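Local coordinates for T-box transcription factor TBX21 (Mus musculus, PDB 5T1J), which binds specific regulatory DNA through its T-box domain, activating Th1 genes while repressing Th2 and Th17 programmes, at residues I36-T50 and E113-K125. Numbering follows the deposited sequence.
Sequences ITKQGRRMFPFLSFT and EVSFGKLKLTNNK. With nucleotides of chain F; nucleotides of chain E.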
ATOM      1  N   ILE A  36      -0.430  -6.340  19.783  1.00 79.23           N
ATOM      2  CA  ILE A  36       0.002  -5.157  19.082  1.00 79.54           C
ATOM      3  C   ILE A  36       0.907  -4.349  20.000  1.00 79.92           C
ATOM      4  O   ILE A  36       0.742  -4.361  21.198  1.00 80.00           O
ATOM      5  CB  ILE A  36      -1.218  -4.364  18.613  1.00 79.74           C
ATOM      6  CG1 ILE A  36      -2.033  -3.856  19.770  1.00 79.95           C
ATOM      7  CG2 ILE A  36      -2.140  -5.245  17.823  1.00 79.52           C
ATOM      8  CD1 ILE A  36      -1.695  -2.474  20.216  1.00 80.52           C
ATOM      9  N   THR A  37       1.875  -3.637  19.454  1.00 86.40           N
ATOM     10  CA  THR A  37       2.834  -2.935  20.299  1.00 86.94           C
ATOM     11  C   THR A  37       3.454  -1.757  19.596  1.00 87.53           C
ATOM     12  O   THR A  37       3.652  -1.804  18.394  1.00 87.46           O
ATOM     13  CB  THR A  37       3.942  -3.891  20.764  1.00 86.92           C
ATOM     14  OG1 THR A  37       3.469  -4.535  21.937  1.00 86.74           O
ATOM     15  CG2 THR A  37       5.249  -3.170  21.111  1.00 87.68           C
ATOM     16  N   LYS A  38       3.757  -0.722  20.383  1.00 95.85           N
ATOM     17  CA  LYS A  38       4.466   0.469  19.959  1.00109.36           C
ATOM     18  C   LYS A  38       5.555   0.158  18.964  1.00 99.29           C
ATOM     19  O   LYS A  38       5.548   0.719  17.877  1.00107.62           O
ATOM     20  CB  LYS A  38       5.069   1.171  21.175  1.00116.89           C
ATOM     21  CG  LYS A  38       6.344   1.934  20.875  1.00106.82           C
ATOM     22  CD  LYS A  38       6.545   3.135  21.809  1.00143.71           C
ATOM     23  CE  LYS A  38       5.567   4.283  21.541  1.00129.32           C
ATOM     24  NZ  LYS A  38       5.932   5.530  22.301  1.00124.47           N
ATOM     25  N   GLN A  39       6.447  -0.782  19.269  1.00 95.59           N
ATOM     26  CA  GLN A  39       7.531  -1.034  18.331  1.00 95.61           C
ATOM     27  C   GLN A  39       7.010  -1.866  17.160  1.00104.66           C
ATOM     28  O   GLN A  39       7.361  -1.630  16.006  1.00 91.03           O
ATOM     29  CB  GLN A  39       8.727  -1.743  18.984  1.00 91.85           C
ATOM     30  CG  GLN A  39       9.654  -2.350  17.892  1.00 97.87           C
ATOM     31  CD  GLN A  39      10.920  -3.033  18.390  1.00111.88           C
ATOM     32  OE1 GLN A  39      10.911  -3.742  19.396  1.00112.42           O
ATOM     33  NE2 GLN A  39      12.025  -2.816  17.672  1.00123.98           N
ATOM     34  N   GLY A  40       6.115  -2.796  17.433  1.00 94.89           N
ATOM     35  CA  GLY A  40       5.601  -3.618  16.360  1.00 91.95           C
ATOM     36  C   GLY A  40       5.597  -5.083  16.727  1.00 91.51           C
ATOM     37  O   GLY A  40       6.374  -5.546  17.579  1.00 91.70           O
ATOM     38  N   ARG A  41       4.696  -5.820  16.105  1.00 88.53           N
ATOM     39  CA  ARG A  41       4.607  -7.232  16.422  1.00 88.24           C
ATOM     40  C   ARG A  41       4.075  -7.966  15.208  1.00 88.09           C
ATOM     41  O   ARG A  41       3.082  -7.518  14.594  1.00 87.98           O
ATOM     42  CB  ARG A  41       3.699  -7.463  17.627  1.00 87.93           C
ATOM     43  CG  ARG A  41       4.072  -8.663  18.430  1.00 87.91           C
ATOM     44  CD  ARG A  41       5.233  -8.366  19.401  1.00 88.36           C
ATOM     45  NE  ARG A  41       5.226  -9.348  20.512  1.00 88.40           N
ATOM     46  CZ  ARG A  41       6.091  -9.328  21.520  1.00 88.88           C
ATOM     47  NH1 ARG A  41       7.059  -8.403  21.559  1.00 89.41           N
ATOM     48  NH2 ARG A  41       6.000 -10.245  22.466  1.00 88.98           N
ATOM     49  N   ARG A  42       4.725  -9.063  14.834  1.00 82.02           N
ATOM     50  CA  ARG A  42       4.253  -9.760  13.659  1.00 82.05           C
ATOM     51  C   ARG A  42       3.165 -10.717  14.038  1.00 81.79           C
ATOM     52  O   ARG A  42       3.209 -11.302  15.098  1.00 81.69           O
ATOM     53  CB  ARG A  42       5.392 -10.478  12.980  1.00 82.52           C
ATOM     54  CG  ARG A  42       6.405 -10.969  14.001  1.00 82.74           C
ATOM     55  CD  ARG A  42       7.462 -11.761  13.326  1.00 83.36           C
ATOM     56  NE  ARG A  42       8.481 -10.872  12.845  1.00 83.78           N
ATOM     57  CZ  ARG A  42       9.545 -11.276  12.179  1.00 84.48           C
ATOM     58  NH1 ARG A  42       9.705 -12.568  11.952  1.00 84.82           N
ATOM     59  NH2 ARG A  42      10.450 -10.385  11.766  1.00 84.95           N
ATOM     60  N   MET A  43       2.190 -10.848  13.161  1.00 82.32           N
ATOM     61  CA  MET A  43       1.164 -11.858  13.283  1.00 82.29           C
ATOM     62  C   MET A  43       1.629 -13.298  13.515  1.00 82.53           C
ATOM     63  O   MET A  43       2.680 -13.753  13.016  1.00 82.90           O
ATOM     64  CB  MET A  43       0.305 -11.849  12.036  1.00 82.56           C
ATOM     65  CG  MET A  43      -0.610 -10.668  11.986  1.00 82.45           C
ATOM     66  SD  MET A  43      -1.607 -10.646  10.505  1.00 82.99           S
ATOM     67  CE  MET A  43      -2.110 -12.370  10.522  1.00 95.14           C
ATOM     68  N   PHE A  44       0.806 -14.010  14.284  1.00 87.90           N
ATOM     69  CA  PHE A  44       0.923 -15.451  14.472  1.00 88.29           C
ATOM     70  C   PHE A  44      -0.454 -16.007  14.698  1.00 88.36           C
ATOM     71  O   PHE A  44      -1.109 -15.587  15.621  1.00 96.57           O
ATOM     72  CB  PHE A  44       1.827 -15.778  15.649  1.00 88.30           C
ATOM     73  CG  PHE A  44       2.292 -17.182  15.664  1.00 88.91           C
ATOM     74  CD1 PHE A  44       3.628 -17.471  15.459  1.00 89.36           C
ATOM     75  CD2 PHE A  44       1.397 -18.247  15.830  1.00 89.22           C
ATOM     76  CE1 PHE A  44       4.079 -18.803  15.460  1.00 90.12           C
ATOM     77  CE2 PHE A  44       1.859 -19.606  15.828  1.00 90.00           C
ATOM     78  CZ  PHE A  44       3.187 -19.867  15.656  1.00 90.44           C
ATOM     79  N   PRO A  45      -0.894 -16.971  13.885  1.00 89.80           N
ATOM     80  CA  PRO A  45      -0.132 -17.584  12.802  1.00 95.72           C
ATOM     81  C   PRO A  45      -0.233 -16.738  11.521  1.00109.91           C
ATOM     82  O   PRO A  45      -1.265 -16.745  10.838  1.00100.15           O
ATOM     83  CB  PRO A  45      -0.809 -18.949  12.648  1.00 95.66           C
ATOM     84  CG  PRO A  45      -2.230 -18.745  13.180  1.00 90.89           C
ATOM     85  CD  PRO A  45      -2.298 -17.408  13.858  1.00 90.06           C
ATOM     86  N   PHE A  46       0.872 -16.102  11.147  1.00 91.94           N
ATOM     87  CA  PHE A  46       0.857 -15.102  10.090  1.00103.72           C
ATOM     88  C   PHE A  46       0.258 -15.569   8.754  1.00100.03           C
ATOM     89  O   PHE A  46       0.621 -16.616   8.225  1.00 93.28           O
ATOM     90  CB  PHE A  46       2.279 -14.576   9.837  1.00117.11           C
ATOM     91  CG  PHE A  46       3.361 -15.639   9.846  1.00 92.49           C
ATOM     92  CD1 PHE A  46       3.356 -16.667   8.903  1.00 94.06           C
ATOM     93  CD2 PHE A  46       4.446 -15.542  10.720  1.00 92.40           C
ATOM     94  CE1 PHE A  46       4.357 -17.629   8.870  1.00 93.92           C
ATOM     95  CE2 PHE A  46       5.470 -16.495  10.681  1.00 98.76           C
ATOM     96  CZ  PHE A  46       5.420 -17.542   9.749  1.00 93.83           C
ATOM     97  N   LEU A  47      -0.631 -14.741   8.205  1.00100.18           N
ATOM     98  CA  LEU A  47      -1.330 -15.027   6.959  1.00 97.04           C
ATOM     99  C   LEU A  47      -0.353 -15.568   5.921  1.00102.66           C
ATOM    100  O   LEU A  47       0.606 -14.871   5.554  1.00131.84           O
ATOM    101  CB  LEU A  47      -2.001 -13.737   6.450  1.00 96.99           C
ATOM    102  CG  LEU A  47      -3.102 -13.895   5.399  1.00 97.83           C
ATOM    103  CD1 LEU A  47      -3.905 -15.163   5.705  1.00 98.26           C
ATOM    104  CD2 LEU A  47      -4.014 -12.675   5.376  1.00 97.77           C
ATOM    105  N   SER A  48      -0.602 -16.779   5.420  1.00 93.06           N
ATOM    106  CA  SER A  48       0.358 -17.414   4.499  1.00 93.83           C
ATOM    107  C   SER A  48      -0.283 -18.508   3.699  1.00 94.95           C
ATOM    108  O   SER A  48      -0.740 -19.495   4.253  1.00 98.22           O
ATOM    109  CB  SER A  48       1.553 -18.030   5.241  1.00 93.72           C
ATOM    110  OG  SER A  48       2.043 -17.185   6.267  1.00 99.07           O
ATOM    111  N   PHE A  49      -0.291 -18.383   2.387  1.00105.05           N
ATOM    112  CA  PHE A  49      -0.977 -19.414   1.632  1.00126.93           C
ATOM    113  C   PHE A  49      -0.521 -19.680   0.194  1.00142.99           C
ATOM    114  O   PHE A  49       0.657 -19.552  -0.138  1.00164.76           O
ATOM    115  CB  PHE A  49      -2.481 -19.123   1.665  1.00147.31           C
ATOM    116  CG  PHE A  49      -2.852 -17.683   1.430  1.00 94.71           C
ATOM    117  CD1 PHE A  49      -2.486 -17.020   0.265  1.00 95.16           C
ATOM    118  CD2 PHE A  49      -3.649 -17.008   2.375  1.00 99.76           C
ATOM    119  CE1 PHE A  49      -2.866 -15.710   0.072  1.00117.27           C
ATOM    120  CE2 PHE A  49      -4.038 -15.686   2.177  1.00 93.57           C
ATOM    121  CZ  PHE A  49      -3.644 -15.045   1.027  1.00 98.11           C
ATOM    122  N   THR A  50      -1.468 -20.128  -0.620  1.00119.79           N
ATOM    123  CA  THR A  50      -1.191 -20.682  -1.932  1.00130.82           C
ATOM    124  C   THR A  50      -2.187 -20.174  -2.957  1.00139.77           C
ATOM    125  O   THR A  50      -3.377 -19.992  -2.657  1.00117.04           O
ATOM    126  CB  THR A  50      -1.172 -22.225  -1.874  1.00122.17           C
ATOM    127  OG1 THR A  50       0.003 -22.626  -1.160  1.00117.01           O
ATOM    128  CG2 THR A  50      -1.113 -22.851  -3.253  1.00136.98           C
ATOM    129  N   GLU A 113       5.591 -20.761  -1.398  1.00151.70           N
ATOM    130  CA  GLU A 113       5.472 -19.796  -0.313  1.00146.33           C
ATOM    131  C   GLU A 113       5.095 -18.339  -0.682  1.00143.76           C
ATOM    132  O   GLU A 113       5.955 -17.584  -1.169  1.00156.13           O
ATOM    133  CB  GLU A 113       6.844 -19.752   0.389  1.00130.63           C
ATOM    134  CG  GLU A 113       7.403 -21.111   0.892  1.00141.41           C
ATOM    135  CD  GLU A 113       8.673 -20.951   1.734  1.00142.23           C
ATOM    136  OE1 GLU A 113       9.362 -19.918   1.591  1.00127.56           O
ATOM    137  OE2 GLU A 113       8.988 -21.854   2.535  1.00155.00           O
ATOM    138  N   VAL A 114       3.837 -17.939  -0.493  1.00119.93           N
ATOM    139  CA  VAL A 114       3.569 -16.498  -0.384  1.00111.12           C
ATOM    140  C   VAL A 114       3.181 -16.229   1.089  1.00121.40           C
ATOM    141  O   VAL A 114       2.001 -16.183   1.501  1.00109.58           O
ATOM    142  CB  VAL A 114       2.494 -15.989  -1.380  1.00118.24           C
ATOM    143  CG1 VAL A 114       3.078 -15.890  -2.741  1.00112.63           C
ATOM    144  CG2 VAL A 114       1.312 -16.925  -1.409  1.00138.30           C
ATOM    145  N   SER A 115       4.236 -16.061   1.874  1.00110.29           N
ATOM    146  CA  SER A 115       4.159 -15.828   3.303  1.00104.86           C
ATOM    147  C   SER A 115       4.095 -14.333   3.599  1.00104.14           C
ATOM    148  O   SER A 115       4.677 -13.506   2.827  1.00104.36           O
ATOM    149  CB  SER A 115       5.368 -16.485   3.984  1.00104.99           C
ATOM    150  OG  SER A 115       5.685 -15.907   5.233  1.00104.15           O
ATOM    151  N   PHE A 116       3.393 -13.976   4.676  1.00 90.31           N
ATOM    152  CA  PHE A 116       3.397 -12.596   5.142  1.00 89.69           C
ATOM    153  C   PHE A 116       3.953 -12.597   6.563  1.00 89.10           C
ATOM    154  O   PHE A 116       3.389 -11.934   7.469  1.00 88.49           O
ATOM    155  CB  PHE A 116       2.003 -11.955   5.086  1.00 89.48           C
ATOM    156  CG  PHE A 116       1.436 -11.824   3.693  1.00 90.21           C
ATOM    157  CD1 PHE A 116       1.246 -10.569   3.136  1.00 90.33           C
ATOM    158  CD2 PHE A 116       1.097 -12.938   2.939  1.00 90.91           C
ATOM    159  CE1 PHE A 116       0.718 -10.415   1.859  1.00 91.13           C
ATOM    160  CE2 PHE A 116       0.570 -12.776   1.648  1.00 91.72           C
ATOM    161  CZ  PHE A 116       0.385 -11.516   1.116  1.00 91.82           C
ATOM    162  N   GLY A 117       5.013 -13.396   6.759  1.00 78.43           N
ATOM    163  CA  GLY A 117       5.593 -13.656   8.069  1.00 78.11           C
ATOM    164  C   GLY A 117       6.259 -12.508   8.823  1.00 77.76           C
ATOM    165  O   GLY A 117       6.604 -12.651  10.007  1.00 77.53           O
ATOM    166  N   LYS A 118       6.436 -11.357   8.176  1.00 85.61           N
ATOM    167  CA  LYS A 118       7.059 -10.244   8.892  1.00 85.44           C
ATOM    168  C   LYS A 118       6.144  -9.038   9.101  1.00 87.90           C
ATOM    169  O   LYS A 118       6.554  -8.059   9.766  1.00 84.97           O
ATOM    170  CB  LYS A 118       8.344  -9.810   8.195  1.00 86.12           C
ATOM    171  CG  LYS A 118       8.989 -10.936   7.457  1.00 86.77           C
ATOM    172  CD  LYS A 118      10.504 -10.840   7.526  1.00 87.47           C
ATOM    173  CE  LYS A 118      11.059 -12.264   7.626  1.00 88.01           C
ATOM    174  NZ  LYS A 118      12.465 -12.378   8.080  1.00 96.07           N
ATOM    175  N   LEU A 119       4.929  -9.118   8.547  1.00 75.49           N
ATOM    176  CA  LEU A 119       3.936  -8.078   8.705  1.00 75.25           C
ATOM    177  C   LEU A 119       3.935  -7.709  10.147  1.00 74.83           C
ATOM    178  O   LEU A 119       3.670  -8.573  10.933  1.00 74.52           O
ATOM    179  CB  LEU A 119       2.582  -8.591   8.250  1.00 75.22           C
ATOM    180  CG  LEU A 119       1.533  -7.558   7.893  1.00 75.34           C
ATOM    181  CD1 LEU A 119       0.353  -8.198   7.167  1.00 75.61           C
ATOM    182  CD2 LEU A 119       1.106  -6.806   9.120  1.00 74.95           C
ATOM    183  N   LYS A 120       4.235  -6.481  10.542  1.00 74.91           N
ATOM    184  CA  LYS A 120       4.156  -6.201  11.979  1.00 74.61           C
ATOM    185  C   LYS A 120       2.879  -5.425  12.285  1.00 74.47           C
ATOM    186  O   LYS A 120       2.393  -4.661  11.402  1.00 74.79           O
ATOM    187  CB  LYS A 120       5.337  -5.388  12.516  1.00 74.97           C
ATOM    188  CG  LYS A 120       6.694  -5.808  12.107  1.00 75.38           C
ATOM    189  CD  LYS A 120       7.175  -7.031  12.748  1.00 75.27           C
ATOM    190  CE  LYS A 120       8.658  -6.910  13.003  1.00 75.90           C
ATOM    191  NZ  LYS A 120       8.906  -5.812  13.996  1.00 76.10           N
ATOM    192  N   LEU A 121       2.385  -5.565  13.537  1.00 78.13           N
ATOM    193  CA  LEU A 121       1.204  -4.810  14.009  1.00 78.12           C
ATOM    194  C   LEU A 121       1.551  -3.939  15.218  1.00 78.26           C
ATOM    195  O   LEU A 121       2.499  -4.245  15.952  1.00 78.23           O
ATOM    196  CB  LEU A 121       0.064  -5.746  14.332  1.00 77.78           C
ATOM    197  CG  LEU A 121      -0.207  -6.809  13.257  1.00 77.78           C
ATOM    198  CD1 LEU A 121      -0.233  -8.124  13.959  1.00 77.48           C
ATOM    199  CD2 LEU A 121      -1.498  -6.610  12.512  1.00 78.04           C
ATOM    200  N   THR A 122       0.828  -2.820  15.363  1.00 89.21           N
ATOM    201  CA  THR A 122       1.150  -1.763  16.342  1.00 89.61           C
ATOM    202  C   THR A 122      -0.014  -0.830  16.736  1.00 89.98           C
ATOM    203  O   THR A 122      -1.170  -1.046  16.323  1.00 89.90           O
ATOM    204  CB  THR A 122       2.307  -0.840  15.814  1.00 90.22           C
ATOM    205  OG1 THR A 122       2.917  -0.152  16.918  1.00 90.65           O
ATOM    206  CG2 THR A 122       1.802   0.189  14.809  1.00 90.77           C
ATOM    207  N   ASN A 123       0.304   0.198  17.544  1.00104.29           N
ATOM    208  CA  ASN A 123      -0.676   1.199  17.996  1.00104.87           C
ATOM    209  C   ASN A 123      -0.295   2.697  17.812  1.00110.76           C
ATOM    210  O   ASN A 123      -0.930   3.563  18.417  1.00106.56           O
ATOM    211  CB  ASN A 123      -0.998   0.925  19.464  1.00124.37           C
ATOM    212  CG  ASN A 123       0.207   1.095  20.377  1.00114.92           C
ATOM    213  OD1 ASN A 123       1.162   1.809  20.056  1.00105.52           O
ATOM    214  ND2 ASN A 123       0.187   0.400  21.503  1.00104.69           N
ATOM    215  N   ASN A 124       0.721   3.012  16.998  1.00141.52           N
ATOM    216  CA  ASN A 124       1.086   4.419  16.719  1.00165.98           C
ATOM    217  C   ASN A 124       0.605   4.967  15.368  1.00156.00           C
ATOM    218  O   ASN A 124       1.287   4.805  14.353  1.00164.47           O
ATOM    219  CB  ASN A 124       2.609   4.622  16.786  1.00108.38           C
ATOM    220  CG  ASN A 124       3.149   4.594  18.204  1.00138.23           C
ATOM    221  OD1 ASN A 124       4.111   3.884  18.506  1.00143.73           O
ATOM    222  ND2 ASN A 124       2.543   5.389  19.080  1.00158.31           N
ATOM    223  N   LYS A 125      -0.541   5.655  15.375  1.00228.54           N
ATOM    224  CA  LYS A 125      -1.139   6.243  14.163  1.00194.96           C
ATOM    225  C   LYS A 125      -0.329   7.489  13.747  1.00185.89           C
ATOM    226  O   LYS A 125      -0.548   8.070  12.678  1.00179.56           O
ATOM    227  CB  LYS A 125      -2.636   6.574  14.420  1.00124.77           C
ATOM    228  CG  LYS A 125      -3.538   7.034  13.212  1.00101.48           C
ATOM    229  CD  LYS A 125      -5.052   7.007  13.620  1.00 90.30           C
ATOM    230  CE  LYS A 125      -6.029   7.441  12.520  1.00 91.27           C
ATOM    231  NZ  LYS A 125      -6.013   8.884  12.332  1.00 92.80           N
TER
ATOM    232  P    DG F  15      11.789  -8.437  15.009  1.00102.88           P
ATOM    233  OP1  DG F  15      11.264  -8.429  13.629  1.00103.10           O
ATOM    234  OP2  DG F  15      11.688  -7.234  15.875  1.00102.80           O
ATOM    235  O5'  DG F  15      11.027  -9.685  15.632  1.00101.25           O
ATOM    236  C5'  DG F  15      11.085 -10.909  14.942  1.00101.47           C
ATOM    237  C4'  DG F  15      10.860 -12.037  15.887  1.00100.87           C
ATOM    238  O4'  DG F  15      11.942 -12.076  16.815  1.00101.87           O
ATOM    239  C3'  DG F  15       9.595 -11.922  16.700  1.00 99.35           C
ATOM    240  O3'  DG F  15       8.971 -13.191  16.765  1.00 99.12           O
ATOM    241  C2'  DG F  15      10.121 -11.467  18.058  1.00 99.58           C
ATOM    242  C1'  DG F  15      11.441 -12.190  18.099  1.00101.17           C
ATOM    243  N9   DG F  15      12.445 -11.572  18.924  1.00102.35           N
ATOM    244  C8   DG F  15      13.069 -10.387  18.675  1.00103.19           C
ATOM    245  N7   DG F  15      13.955 -10.068  19.567  1.00104.61           N
ATOM    246  C5   DG F  15      13.893 -11.098  20.485  1.00104.66           C
ATOM    247  C6   DG F  15      14.617 -11.282  21.675  1.00106.24           C
ATOM    248  O6   DG F  15      15.488 -10.532  22.155  1.00107.92           O
ATOM    249  N1   DG F  15      14.241 -12.468  22.328  1.00106.18           N
ATOM    250  C2   DG F  15      13.287 -13.352  21.858  1.00104.81           C
ATOM    251  N2   DG F  15      13.063 -14.445  22.597  1.00105.46           N
ATOM    252  N3   DG F  15      12.601 -13.177  20.738  1.00103.33           N
ATOM    253  C4   DG F  15      12.960 -12.036  20.105  1.00103.31           C
ATOM    254  P    DT F  16       7.374 -13.278  16.890  1.00 97.17           P
ATOM    255  OP1  DT F  16       6.903 -14.119  15.763  1.00 97.60           O
ATOM    256  OP2  DT F  16       6.811 -11.916  17.058  1.00 96.21           O
ATOM    257  O5'  DT F  16       7.142 -14.078  18.253  1.00 97.30           O
ATOM    258  C5'  DT F  16       7.984 -13.847  19.368  1.00 97.82           C
ATOM    259  C4'  DT F  16       7.571 -14.729  20.533  1.00 98.38           C
ATOM    260  O4'  DT F  16       8.709 -14.882  21.418  1.00 99.70           O
ATOM    261  C3'  DT F  16       6.444 -14.136  21.345  1.00 97.46           C
ATOM    262  O3'  DT F  16       5.413 -15.048  21.635  1.00 97.80           O
ATOM    263  C2'  DT F  16       7.113 -13.649  22.617  1.00 98.10           C
ATOM    264  C1'  DT F  16       8.443 -14.385  22.691  1.00 99.76           C
ATOM    265  N1   DT F  16       9.508 -13.423  23.075  1.00100.30           N
ATOM    266  C2   DT F  16      10.289 -13.659  24.181  1.00102.05           C
ATOM    267  O2   DT F  16      10.234 -14.681  24.827  1.00103.28           O
ATOM    268  N3   DT F  16      11.182 -12.651  24.475  1.00102.73           N
ATOM    269  C4   DT F  16      11.344 -11.432  23.791  1.00101.92           C
ATOM    270  O4   DT F  16      12.173 -10.573  24.125  1.00103.04           O
ATOM    271  C5   DT F  16      10.466 -11.248  22.664  1.00100.10           C
ATOM    272  C7   DT F  16      10.532  -9.995  21.854  1.00 99.56           C
ATOM    273  C6   DT F  16       9.599 -12.228  22.373  1.00 99.36           C
TER
ATOM    274  P    DT E   5       1.462   1.355  24.733  1.00100.45           P
ATOM    275  OP1  DT E   5       1.487   2.652  24.035  1.00105.93           O
ATOM    276  OP2  DT E   5       1.196   0.128  23.946  1.00 99.61           O
ATOM    277  O5'  DT E   5       2.790   1.122  25.611  1.00101.80           O
ATOM    278  C5'  DT E   5       3.260   2.142  26.452  1.00103.14           C
ATOM    279  C4'  DT E   5       4.130   1.601  27.579  1.00104.31           C
ATOM    280  O4'  DT E   5       3.488   0.456  28.198  1.00103.23           O
ATOM    281  C3'  DT E   5       5.518   1.095  27.172  1.00105.74           C
ATOM    282  O3'  DT E   5       6.531   1.980  27.616  1.00108.08           O
ATOM    283  C2'  DT E   5       5.650  -0.276  27.862  1.00105.56           C
ATOM    284  C1'  DT E   5       4.491  -0.274  28.834  1.00104.61           C
ATOM    285  N1   DT E   5       3.995  -1.614  29.138  1.00103.88           N
ATOM    286  C2   DT E   5       4.307  -2.170  30.363  1.00105.24           C
ATOM    287  O2   DT E   5       4.946  -1.575  31.220  1.00106.95           O
ATOM    288  N3   DT E   5       3.818  -3.429  30.565  1.00104.91           N
ATOM    289  C4   DT E   5       3.087  -4.182  29.677  1.00103.43           C
ATOM    290  O4   DT E   5       2.700  -5.307  29.956  1.00103.66           O
ATOM    291  C5   DT E   5       2.810  -3.557  28.395  1.00102.02           C
ATOM    292  C7   DT E   5       2.023  -4.296  27.344  1.00100.74           C
ATOM    293  C6   DT E   5       3.283  -2.316  28.187  1.00102.34           C
TER
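Arg42 and Lys120 both approach the phosphate of DG15 in DNA chain F. Arg42 NH2 gives OP1 of DG15 a weak, bent hydrogen bond (2.8 Å, 122° at the hydrogen), while Lys120 NZ stands 3.5 Å from the same OP1 and nearly as close to OP2, consistent with electrostatic attraction. The arginine chain turns at chi3 (86°), laying one guanidinium face against C5' of DG15; Gly117 O and Lys118 CB lie over the opposite face, and Lys120 CE meets the edge. Another DNA chain, E, is reached through Asn123, whose ND2 donates to OP2 of DT5 over 2.7 Å; Ile36 CD1 packs against Asn123 CB at 3.6 Å. Within the T-box DNA-binding domain, 36-50 and 113-125 pair as two short antiparallel ladders, Arg41 opposite Leu121 and Arg42 opposite Lys120, then Ser48 opposite Ser115 and Phe49 opposite Val114, whose registers differ by one. Between them, a type I turn from Phe116 to Leu119 presents Gly117 to Phe46: Gly117 CA sits 3.6 Å from the centroid of the Phe46 ring, 20° off the normal, a CH-pi contact. Ser115 OG accepts from Gly117 N at 3.0 Å, forming an ST turn. Beyond it, Phe49 N donates to Val114 O across 3.3 Å in the second ladder.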